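Thiosulfate reductase (Thermus thermophilus, PDB 2VPZ) is a molybdenum- and [4Fe-4S]-containing oxidoreductase that carries guanosine dinucleotide cofactors and probably reduces thiosulfate or polysulfide. Local coordinates at residues I203-I206 / G207-I210; L250-P254 / G255-A259; I307-Q310 / V311-V315. All blocks are in the same frame, centred on the assembly; numbering follows the deposited sequence.

Contact 1 of 3, residues I203-I206 / G207-I210. With MGD (2-amino-5,6-dimercapto-7-methyl-3,7,8a,9-tetrahydro-8-oxa-1,3,9,10-tetraaza-anthracen-4-one guanosine dinucleotide), chain I.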
loop_
_atom_site.group_PDB
_atom_site.type_symbol
_atom_site.label_atom_id
_atom_site.label_comp_id
_atom_site.label_asym_id
_atom_site.label_seq_id
_atom_site.Cartn_x
_atom_site.Cartn_y
_atom_site.Cartn_z
ATOM N N ILE A 203 3.320 -28.182 -4.809
ATOM C CA ILE A 203 2.932 -28.584 -6.166
ATOM C C ILE A 203 3.929 -28.171 -7.277
ATOM O O ILE A 203 4.300 -26.998 -7.365
ATOM C CB ILE A 203 1.508 -27.979 -6.503
ATOM C CG1 ILE A 203 0.475 -28.484 -5.503
ATOM C CG2 ILE A 203 1.091 -28.305 -7.960
ATOM C CD1 ILE A 203 -0.897 -27.793 -5.625
ATOM N N VAL A 204 4.371 -29.107 -8.113
ATOM C CA VAL A 204 5.294 -28.755 -9.198
ATOM C C VAL A 204 4.650 -28.915 -10.589
ATOM O O VAL A 204 4.294 -30.030 -11.004
ATOM C CB VAL A 204 6.656 -29.574 -9.122
ATOM C CG1 VAL A 204 7.623 -29.091 -10.230
ATOM C CG2 VAL A 204 7.317 -29.400 -7.731
ATOM N N LEU A 205 4.493 -27.780 -11.274
ATOM C CA LEU A 205 3.900 -27.672 -12.609
ATOM C C LEU A 205 4.953 -27.587 -13.709
ATOM O O LEU A 205 5.784 -26.663 -13.731
ATOM C CB LEU A 205 2.964 -26.430 -12.718
ATOM C CG LEU A 205 1.834 -26.331 -11.669
ATOM C CD1 LEU A 205 1.026 -25.038 -11.861
ATOM C CD2 LEU A 205 0.925 -27.579 -11.756
ATOM N N ILE A 206 4.950 -28.566 -14.603
ATOM C CA ILE A 206 5.839 -28.573 -15.738
ATOM C C ILE A 206 5.056 -28.225 -17.056
ATOM O O ILE A 206 4.399 -29.091 -17.637
ATOM C CB ILE A 206 6.639 -29.966 -15.841
ATOM C CG1 ILE A 206 7.542 -30.138 -14.610
ATOM C CG2 ILE A 206 7.454 -30.028 -17.162
ATOM C CD1 ILE A 206 8.619 -31.234 -14.713
ATOM N N GLY A 207 5.073 -26.950 -17.461
ATOM C CA GLY A 207 4.427 -26.477 -18.665
ATOM C C GLY A 207 2.921 -26.390 -18.669
ATOM O O GLY A 207 2.194 -25.987 -19.585
ATOM N N HIS A 208 2.419 -26.837 -17.543
ATOM C CA HIS A 208 0.993 -26.927 -17.170
ATOM C C HIS A 208 0.596 -25.422 -16.937
ATOM O O HIS A 208 0.877 -24.883 -15.874
ATOM C CB HIS A 208 0.997 -27.768 -15.828
ATOM C CG HIS A 208 -0.260 -28.533 -15.499
ATOM N ND1 HIS A 208 -1.535 -28.113 -15.785
ATOM C CD2 HIS A 208 -0.418 -29.653 -14.775
ATOM C CE1 HIS A 208 -2.416 -28.939 -15.258
ATOM N NE2 HIS A 208 -1.757 -29.887 -14.634
ATOM N N HIS A 209 -0.032 -24.721 -17.874
ATOM C CA HIS A 209 -0.438 -23.338 -17.612
ATOM C C HIS A 209 -1.895 -23.219 -17.066
ATOM O O HIS A 209 -2.855 -23.318 -17.841
ATOM C CB HIS A 209 -0.225 -22.422 -18.884
ATOM C CG HIS A 209 -0.929 -22.843 -20.134
ATOM N ND1 HIS A 209 -1.041 -22.021 -21.233
ATOM C CD2 HIS A 209 -1.561 -23.965 -20.458
ATOM C CE1 HIS A 209 -1.731 -22.624 -22.176
ATOM N NE2 HIS A 209 -2.062 -23.817 -21.721
ATOM N N ILE A 210 -2.061 -23.073 -15.750
ATOM C CA ILE A 210 -3.389 -22.960 -15.106
ATOM C C ILE A 210 -3.753 -21.485 -14.913
ATOM O O ILE A 210 -3.033 -20.693 -14.279
ATOM C CB ILE A 210 -3.501 -23.733 -13.720
ATOM C CG1 ILE A 210 -3.441 -25.251 -13.930
ATOM C CG2 ILE A 210 -4.835 -23.328 -13.033
ATOM C CD1 ILE A 210 -3.075 -26.059 -12.654
HETATM P PB MGD I . 1.042 -27.252 -21.794
HETATM O O1B MGD I . 1.464 -27.508 -23.186
HETATM O O2B MGD I . 1.532 -28.075 -20.713
HETATM O O3B MGD I . -0.536 -27.294 -22.055
HETATM O O3A MGD I . -3.031 -26.800 -21.963
HETATM P PA MGD I . -1.846 -27.456 -21.156
HETATM O O1A MGD I . -2.293 -28.833 -20.988
HETATM O O2A MGD I . -1.703 -26.755 -19.890
HETATM O "O5'" MGD I . 1.367 -25.781 -21.400
HETATM C "C5'" MGD I . 1.471 -24.616 -22.221
HETATM C "C4'" MGD I . 2.694 -23.971 -21.590
HETATM O "O4'" MGD I . 3.725 -24.873 -21.959
HETATM C "C3'" MGD I . 3.158 -22.591 -22.128
HETATM O "O3'" MGD I . 3.418 -21.666 -21.041
HETATM C "C2'" MGD I . 4.492 -22.869 -22.866
HETATM O "O2'" MGD I . 5.459 -21.914 -22.447
HETATM C "C1'" MGD I . 4.944 -24.153 -22.217
HETATM N N9 MGD I . 6.118 -24.877 -22.777
HETATM C C8 MGD I . 6.503 -24.920 -24.092
HETATM N N7 MGD I . 7.630 -25.667 -24.261
HETATM C C5 MGD I . 7.993 -26.096 -23.025
HETATM C C6 MGD I . 9.135 -26.855 -22.473
HETATM O O6 MGD I . 9.948 -27.319 -23.278
HETATM N N1 MGD I . 9.189 -27.086 -21.162
HETATM C C2 MGD I . 8.268 -26.576 -20.299
HETATM N N2 MGD I . 8.370 -26.836 -18.948
HETATM N N3 MGD I . 7.188 -25.853 -20.729
HETATM C C4 MGD I . 6.997 -25.585 -22.050
HETATM C C10 MGD I . -3.779 -27.308 -23.048
HETATM C C11 MGD I . -5.028 -27.843 -22.426
HETATM O O11 MGD I . -5.796 -26.731 -21.943
HETATM C C12 MGD I . -5.782 -28.869 -23.312
HETATM S S12 MGD I . -5.000 -30.196 -23.991
HETATM C C13 MGD I . -7.132 -28.773 -23.592
HETATM S S13 MGD I . -7.925 -29.999 -24.470
HETATM C C14 MGD I . -7.941 -27.601 -23.101
HETATM N N15 MGD I . -8.256 -26.610 -24.061
HETATM C C16 MGD I . -8.535 -25.319 -23.691
HETATM C C17 MGD I . -8.924 -24.210 -24.633
HETATM O O17 MGD I . -9.069 -24.465 -25.862
HETATM N N18 MGD I . -9.205 -22.959 -24.135
HETATM C C19 MGD I . -9.024 -22.737 -22.807
HETATM N N19 MGD I . -9.221 -21.503 -22.385
HETATM N N20 MGD I . -8.631 -23.656 -21.862
HETATM C C21 MGD I . -8.428 -24.944 -22.275
HETATM N N22 MGD I . -8.028 -25.899 -21.450
HETATM C C23 MGD I . -7.263 -27.025 -21.873
#

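Contact 2 of 3, residues L250-P254 / G255-A259. With MGD (2-amino-5,6-dimercapto-7-methyl-3,7,8a,9-tetrahydro-8-oxa-1,3,9,10-tetraaza-anthracen-4-one guanosine dinucleotide), chain I.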
loop_
_atom_site.group_PDB
_atom_site.type_symbol
_atom_site.label_atom_id
_atom_site.label_comp_id
_atom_site.label_asym_id
_atom_site.label_seq_id
_atom_site.Cartn_x
_atom_site.Cartn_y
_atom_site.Cartn_z
ATOM N N LEU A 250 11.191 -21.604 -12.471
ATOM C CA LEU A 250 12.446 -22.104 -13.081
ATOM C C LEU A 250 12.365 -21.848 -14.635
ATOM O O LEU A 250 11.702 -22.623 -15.357
ATOM C CB LEU A 250 12.718 -23.610 -12.774
ATOM C CG LEU A 250 12.398 -24.259 -11.404
ATOM C CD1 LEU A 250 13.162 -25.605 -11.197
ATOM C CD2 LEU A 250 12.735 -23.293 -10.260
ATOM N N PRO A 251 13.005 -20.750 -15.173
ATOM C CA PRO A 251 12.957 -20.492 -16.627
ATOM C C PRO A 251 13.817 -21.447 -17.485
ATOM O O PRO A 251 14.833 -21.031 -18.066
ATOM C CB PRO A 251 13.380 -19.031 -16.803
ATOM C CG PRO A 251 13.919 -18.567 -15.457
ATOM C CD PRO A 251 13.721 -19.701 -14.442
ATOM N N ILE A 252 13.378 -22.704 -17.564
ATOM C CA ILE A 252 14.055 -23.792 -18.273
ATOM C C ILE A 252 14.313 -23.626 -19.777
ATOM O O ILE A 252 13.501 -23.075 -20.536
ATOM C CB ILE A 252 13.279 -25.167 -18.035
ATOM C CG1 ILE A 252 14.256 -26.328 -17.910
ATOM C CG2 ILE A 252 12.251 -25.406 -19.172
ATOM C CD1 ILE A 252 13.664 -27.711 -18.254
ATOM N N LYS A 253 15.478 -24.078 -20.228
ATOM C CA LYS A 253 15.790 -24.005 -21.649
ATOM C C LYS A 253 14.799 -25.005 -22.317
ATOM O O LYS A 253 14.675 -26.142 -21.852
ATOM C CB LYS A 253 17.264 -24.386 -21.895
ATOM C CG LYS A 253 17.502 -25.081 -23.208
ATOM C CD LYS A 253 18.979 -25.132 -23.568
ATOM C CE LYS A 253 19.186 -24.975 -25.071
ATOM N NZ LYS A 253 20.585 -25.299 -25.495
ATOM N N PRO A 254 14.071 -24.581 -23.399
ATOM C CA PRO A 254 13.128 -25.521 -24.055
ATOM C C PRO A 254 13.607 -26.916 -24.533
ATOM O O PRO A 254 14.681 -26.990 -25.118
ATOM C CB PRO A 254 12.537 -24.729 -25.213
ATOM C CG PRO A 254 12.696 -23.293 -24.847
ATOM C CD PRO A 254 13.963 -23.232 -23.967
ATOM N N GLY A 255 12.759 -27.935 -24.308
ATOM C CA GLY A 255 12.978 -29.328 -24.696
ATOM C C GLY A 255 13.997 -30.057 -23.871
ATOM O O GLY A 255 14.624 -31.063 -24.273
ATOM N N THR A 256 14.126 -29.585 -22.647
ATOM C CA THR A 256 15.140 -30.034 -21.724
ATOM C C THR A 256 14.657 -30.567 -20.338
ATOM O O THR A 256 15.470 -30.862 -19.449
ATOM C CB THR A 256 16.144 -28.808 -21.580
ATOM O OG1 THR A 256 17.424 -29.161 -22.061
ATOM C CG2 THR A 256 16.215 -28.261 -20.161
ATOM N N ASP A 257 13.346 -30.757 -20.198
ATOM C CA ASP A 257 12.698 -31.224 -18.968
ATOM C C ASP A 257 13.038 -32.616 -18.464
ATOM O O ASP A 257 12.986 -32.890 -17.255
ATOM C CB ASP A 257 11.175 -31.103 -19.095
ATOM C CG ASP A 257 10.710 -29.705 -19.471
ATOM O OD1 ASP A 257 10.215 -28.980 -18.575
ATOM O OD2 ASP A 257 10.868 -29.332 -20.641
ATOM N N THR A 258 13.372 -33.517 -19.367
ATOM C CA THR A 258 13.700 -34.851 -18.908
ATOM C C THR A 258 15.047 -34.848 -18.134
ATOM O O THR A 258 15.229 -35.672 -17.250
ATOM C CB THR A 258 13.738 -35.893 -20.076
ATOM O OG1 THR A 258 12.678 -35.636 -20.991
ATOM C CG2 THR A 258 13.581 -37.325 -19.508
ATOM N N ALA A 259 15.958 -33.915 -18.435
ATOM C CA ALA A 259 17.249 -33.837 -17.713
ATOM C C ALA A 259 17.074 -33.346 -16.256
ATOM O O ALA A 259 17.814 -33.747 -15.349
ATOM C CB ALA A 259 18.268 -32.923 -18.457
HETATM P PB MGD I . 1.042 -27.252 -21.794
HETATM O O1B MGD I . 1.464 -27.508 -23.186
HETATM O O2B MGD I . 1.532 -28.075 -20.713
HETATM O O3B MGD I . -0.536 -27.294 -22.055
HETATM O O3A MGD I . -3.031 -26.800 -21.963
HETATM P PA MGD I . -1.846 -27.456 -21.156
HETATM O O1A MGD I . -2.293 -28.833 -20.988
HETATM O O2A MGD I . -1.703 -26.755 -19.890
HETATM O "O5'" MGD I . 1.367 -25.781 -21.400
HETATM C "C5'" MGD I . 1.471 -24.616 -22.221
HETATM C "C4'" MGD I . 2.694 -23.971 -21.590
HETATM O "O4'" MGD I . 3.725 -24.873 -21.959
HETATM C "C3'" MGD I . 3.158 -22.591 -22.128
HETATM O "O3'" MGD I . 3.418 -21.666 -21.041
HETATM C "C2'" MGD I . 4.492 -22.869 -22.866
HETATM O "O2'" MGD I . 5.459 -21.914 -22.447
HETATM C "C1'" MGD I . 4.944 -24.153 -22.217
HETATM N N9 MGD I . 6.118 -24.877 -22.777
HETATM C C8 MGD I . 6.503 -24.920 -24.092
HETATM N N7 MGD I . 7.630 -25.667 -24.261
HETATM C C5 MGD I . 7.993 -26.096 -23.025
HETATM C C6 MGD I . 9.135 -26.855 -22.473
HETATM O O6 MGD I . 9.948 -27.319 -23.278
HETATM N N1 MGD I . 9.189 -27.086 -21.162
HETATM C C2 MGD I . 8.268 -26.576 -20.299
HETATM N N2 MGD I . 8.370 -26.836 -18.948
HETATM N N3 MGD I . 7.188 -25.853 -20.729
HETATM C C4 MGD I . 6.997 -25.585 -22.050
HETATM C C10 MGD I . -3.779 -27.308 -23.048
HETATM C C11 MGD I . -5.028 -27.843 -22.426
HETATM O O11 MGD I . -5.796 -26.731 -21.943
HETATM C C12 MGD I . -5.782 -28.869 -23.312
HETATM S S12 MGD I . -5.000 -30.196 -23.991
HETATM C C13 MGD I . -7.132 -28.773 -23.592
HETATM S S13 MGD I . -7.925 -29.999 -24.470
HETATM C C14 MGD I . -7.941 -27.601 -23.101
HETATM N N15 MGD I . -8.256 -26.610 -24.061
HETATM C C16 MGD I . -8.535 -25.319 -23.691
HETATM C C17 MGD I . -8.924 -24.210 -24.633
HETATM O O17 MGD I . -9.069 -24.465 -25.862
HETATM N N18 MGD I . -9.205 -22.959 -24.135
HETATM C C19 MGD I . -9.024 -22.737 -22.807
HETATM N N19 MGD I . -9.221 -21.503 -22.385
HETATM N N20 MGD I . -8.631 -23.656 -21.862
HETATM C C21 MGD I . -8.428 -24.944 -22.275
HETATM N N22 MGD I . -8.028 -25.899 -21.450
HETATM C C23 MGD I . -7.263 -27.025 -21.873
#

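Contact 3 of 3, residues I307-Q310 / V311-V315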
loop_
_atom_site.group_PDB
_atom_site.type_symbol
_atom_site.label_atom_id
_atom_site.label_comp_id
_atom_site.label_asym_id
_atom_site.label_seq_id
_atom_site.Cartn_x
_atom_site.Cartn_y
_atom_site.Cartn_z
ATOM N N ILE A 307 19.309 -24.232 -15.379
ATOM C CA ILE A 307 18.805 -23.921 -14.043
ATOM C C ILE A 307 20.016 -24.227 -13.118
ATOM O O ILE A 307 20.599 -25.316 -13.236
ATOM C CB ILE A 307 17.620 -24.864 -13.672
ATOM C CG1 ILE A 307 16.403 -24.534 -14.520
ATOM C CG2 ILE A 307 17.355 -24.846 -12.142
ATOM C CD1 ILE A 307 15.466 -25.716 -14.647
ATOM N N PRO A 308 20.405 -23.298 -12.198
ATOM C CA PRO A 308 21.560 -23.578 -11.314
ATOM C C PRO A 308 21.472 -24.924 -10.524
ATOM O O PRO A 308 20.375 -25.355 -10.158
ATOM C CB PRO A 308 21.624 -22.354 -10.381
ATOM C CG PRO A 308 20.808 -21.262 -11.098
ATOM C CD PRO A 308 19.716 -22.058 -11.810
ATOM N N ALA A 309 22.603 -25.586 -10.260
ATOM C CA ALA A 309 22.584 -26.864 -9.527
ATOM C C ALA A 309 22.010 -26.814 -8.084
ATOM O O ALA A 309 21.413 -27.798 -7.636
ATOM C CB ALA A 309 23.994 -27.512 -9.523
ATOM N N GLN A 310 22.182 -25.690 -7.374
ATOM C CA GLN A 310 21.665 -25.495 -5.989
ATOM C C GLN A 310 20.123 -25.521 -6.029
ATOM O O GLN A 310 19.467 -26.236 -5.241
ATOM C CB GLN A 310 22.185 -24.184 -5.355
ATOM C CG GLN A 310 21.709 -23.886 -3.891
ATOM C CD GLN A 310 22.229 -24.864 -2.809
ATOM O OE1 GLN A 310 21.996 -26.082 -2.881
ATOM N NE2 GLN A 310 22.924 -24.323 -1.796
ATOM N N VAL A 311 19.557 -24.750 -6.957
ATOM C CA VAL A 311 18.116 -24.716 -7.185
ATOM C C VAL A 311 17.614 -26.155 -7.491
ATOM O O VAL A 311 16.645 -26.588 -6.876
ATOM C CB VAL A 311 17.756 -23.741 -8.354
ATOM C CG1 VAL A 311 16.244 -23.819 -8.689
ATOM C CG2 VAL A 311 18.153 -22.318 -7.970
ATOM N N ILE A 312 18.259 -26.917 -8.382
ATOM C CA ILE A 312 17.793 -28.299 -8.664
ATOM C C ILE A 312 17.713 -29.202 -7.402
ATOM O O ILE A 312 16.751 -29.964 -7.216
ATOM C CB ILE A 312 18.646 -28.991 -9.785
ATOM C CG1 ILE A 312 18.568 -28.143 -11.067
ATOM C CG2 ILE A 312 18.187 -30.474 -9.950
ATOM C CD1 ILE A 312 19.294 -28.652 -12.316
ATOM N N ARG A 313 18.723 -29.081 -6.546
ATOM C CA ARG A 313 18.833 -29.766 -5.250
ATOM C C ARG A 313 17.758 -29.335 -4.236
ATOM O O ARG A 313 17.053 -30.178 -3.658
ATOM C CB ARG A 313 20.194 -29.515 -4.616
ATOM C CG ARG A 313 21.107 -30.657 -4.801
ATOM C CD ARG A 313 22.370 -30.616 -3.999
ATOM N NE ARG A 313 23.306 -31.377 -4.791
ATOM C CZ ARG A 313 24.158 -30.850 -5.652
ATOM N NH1 ARG A 313 24.221 -29.534 -5.803
ATOM N NH2 ARG A 313 24.873 -31.650 -6.431
ATOM N N GLU A 314 17.679 -28.029 -3.998
ATOM C CA GLU A 314 16.697 -27.419 -3.089
ATOM C C GLU A 314 15.259 -27.836 -3.457
ATOM O O GLU A 314 14.479 -28.214 -2.575
ATOM C CB GLU A 314 16.814 -25.884 -3.100
ATOM C CG GLU A 314 17.694 -25.259 -2.007
ATOM C CD GLU A 314 18.067 -23.770 -2.248
ATOM O OE1 GLU A 314 17.200 -22.968 -2.686
ATOM O OE2 GLU A 314 19.240 -23.418 -1.975
ATOM N N VAL A 315 14.890 -27.771 -4.732
ATOM C CA VAL A 315 13.542 -28.189 -5.111
ATOM C C VAL A 315 13.264 -29.672 -4.773
ATOM O O VAL A 315 12.196 -29.968 -4.250
ATOM C CB VAL A 315 13.224 -27.867 -6.624
ATOM C CG1 VAL A 315 11.837 -28.451 -7.039
ATOM C CG2 VAL A 315 13.235 -26.355 -6.820
#

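Contact 1 of 3, residues I203-I206 / G207-I210
Methyl CD2 of Leu205 approaches the His208 ring obliquely, with His208 CD2 3.9 Å from Leu205 CD2. The ring of His209 packs on the cofactor: C5' of MGD lies over the ring centre, 3.5 Å above its plane, and the ester oxygen O3A, between PA and C10, meets the edge in plane. There His209 NE2 donates to MGD O3A over 3.1 Å, with an N-H...O angle of 135°. The crowded first torsion of His209, CG between backbone N and carbonyl carbon (chi1 57°), carries the ring to the pyrophosphate, while its backbone N makes a weak bond to phosphate oxygen O2A, whose place is less sure. Without the imidazole, as with an alanine here, C5' would lose its ring face, and O3A, left without this donor, would probably let that part of the pyrophosphate link shift more freely. The residues form the C-terminal end of strand 202-206 and the loop beyond it, in a parallel sheet with the Rossmann-like order 3-2-1-4, where the nucleotide lies across the strand end. Gly207 makes the turn with positive phi (73°), a shape that favours glycine. Leu205 CB lies 3.9 Å from His208 CB, and Leu205 CD1 meets Ile210 CD1 at 4.3 Å; Ile210 continues onto Leu219 and Phe222 of helix 216-227. Ile206 turns the other way, its CG2 within 3.8 Å of guanine N2 of MGD.

Contact 2 of 3, residues L250-P254 / G255-A259
Gly255 follows Pro254 in the type II beta turn that runs from Lys253 to Thr256 and leads from edge strand 248-250 of the parallel sheet into helix 257-270. It occupies the third position of the turn, where positive phi (73°) suits glycine, and its backbone N points at the guanine, donating to MGD O6 over 3.1 Å in a nearly straight bond (167°). Thr256 comes next and folds back on the first half of the loop: its CG2 lies 3.2 Å from Ile252 CD1, and its CB is 3.1 Å from Lys253 O. The amine of Lys253 leads off to a salt bridge with Glu613. Asp257 then reads the Watson-Crick edge of the guanine with both carboxylate oxygens: MGD N2 donates to Asp257 OD1 and MGD N1 to Asp257 OD2, each over 2.9 Å. With Gly255 N on O6, this makes three bonds along one edge, a pattern consistent with selection of guanine. Asp257 CG stands anti to the carbonyl carbon (chi1 -54°), which turns the carboxylate to the base. Beside the same edge, Ile252 CG2 lies 4.0 Å from MGD N1.

Contact 3 of 3, residues I307-Q310 / V311-V315
Ile307 crosses both Val311 and Ile312 at about a right angle, and of its side chain methyl CG2 does the touching. Ile307 CG2, anti to the backbone N, reaches Val311 CG1 at 3.8 Å and sits 3.7 Å from Ile312 CG1, wedged between the two residues of the next turn. Pro308, at the N-cap position of helix 309-320, runs alongside Val311 instead, both side chains pointing the same way, with Pro308 CD 4.2 Å from Val311 CG2. Gln310 and Glu314, one turn apart, meet at a slant, mainly through an oxygen against aliphatic carbon, their amide and carboxylate planes 42° apart. Gln310 bends at its second torsion (chi2 66°), and Glu314 OE2 rests 3.2 Å from Gln310 CG; the amide NE2 of Gln310 is farther, 3.8 Å from Glu314 OE2. The charge of Glu314 has its main partner in Arg248 of strand 248-250, a salt bridge through OE1. Arg313 stretches from CG to NE past the carbonyl of Ala309, and its NH2 forms a salt bridge with Glu299 OE2.

Three backbone bonds set this first turn: Ile312 N to Pro308 O in the carbonyl plane, Arg313 N to Ala309 O with the donor tilted from that plane, and Glu314 N to Gln310 O, 2.8 Å and almost straight at 176°. The helix start is thus two-sided: the branched aliphatic groups pack on Leu250 of strand 248-250, on Leu260 of helix 257-270 and on Ala301 and Thr305 of helix 298-305, whereas the charged ends of Arg313 and Glu314 reach partners of opposite sign, tying this turn to helix 298-305 and to strand 248-250.

The contacts follow one another along the chain, all within its molybdopterin oxidoreductase region and on the same side of the chain's centre. Contact 1 ends central strand 202-206 of the four-stranded parallel sheet, contact 2 leaves edge strand 248-250, and contact 3 opens helix 309-320 beside that edge. Centres lie 13 Å apart between contacts 1 and 2 and again between 2 and 3, but 18 Å between 1 and 3, which do not touch. Contact 2 holds the guanine edge and contact 1 lies along the pyrophosphate of the same MGD, the two meeting where Ile206 CG2 is 3.3 Å from Asp257 OD1. Ile252 CG1 against Ile307 CD1, 3.5 Å, extends this packing outward to contact 3.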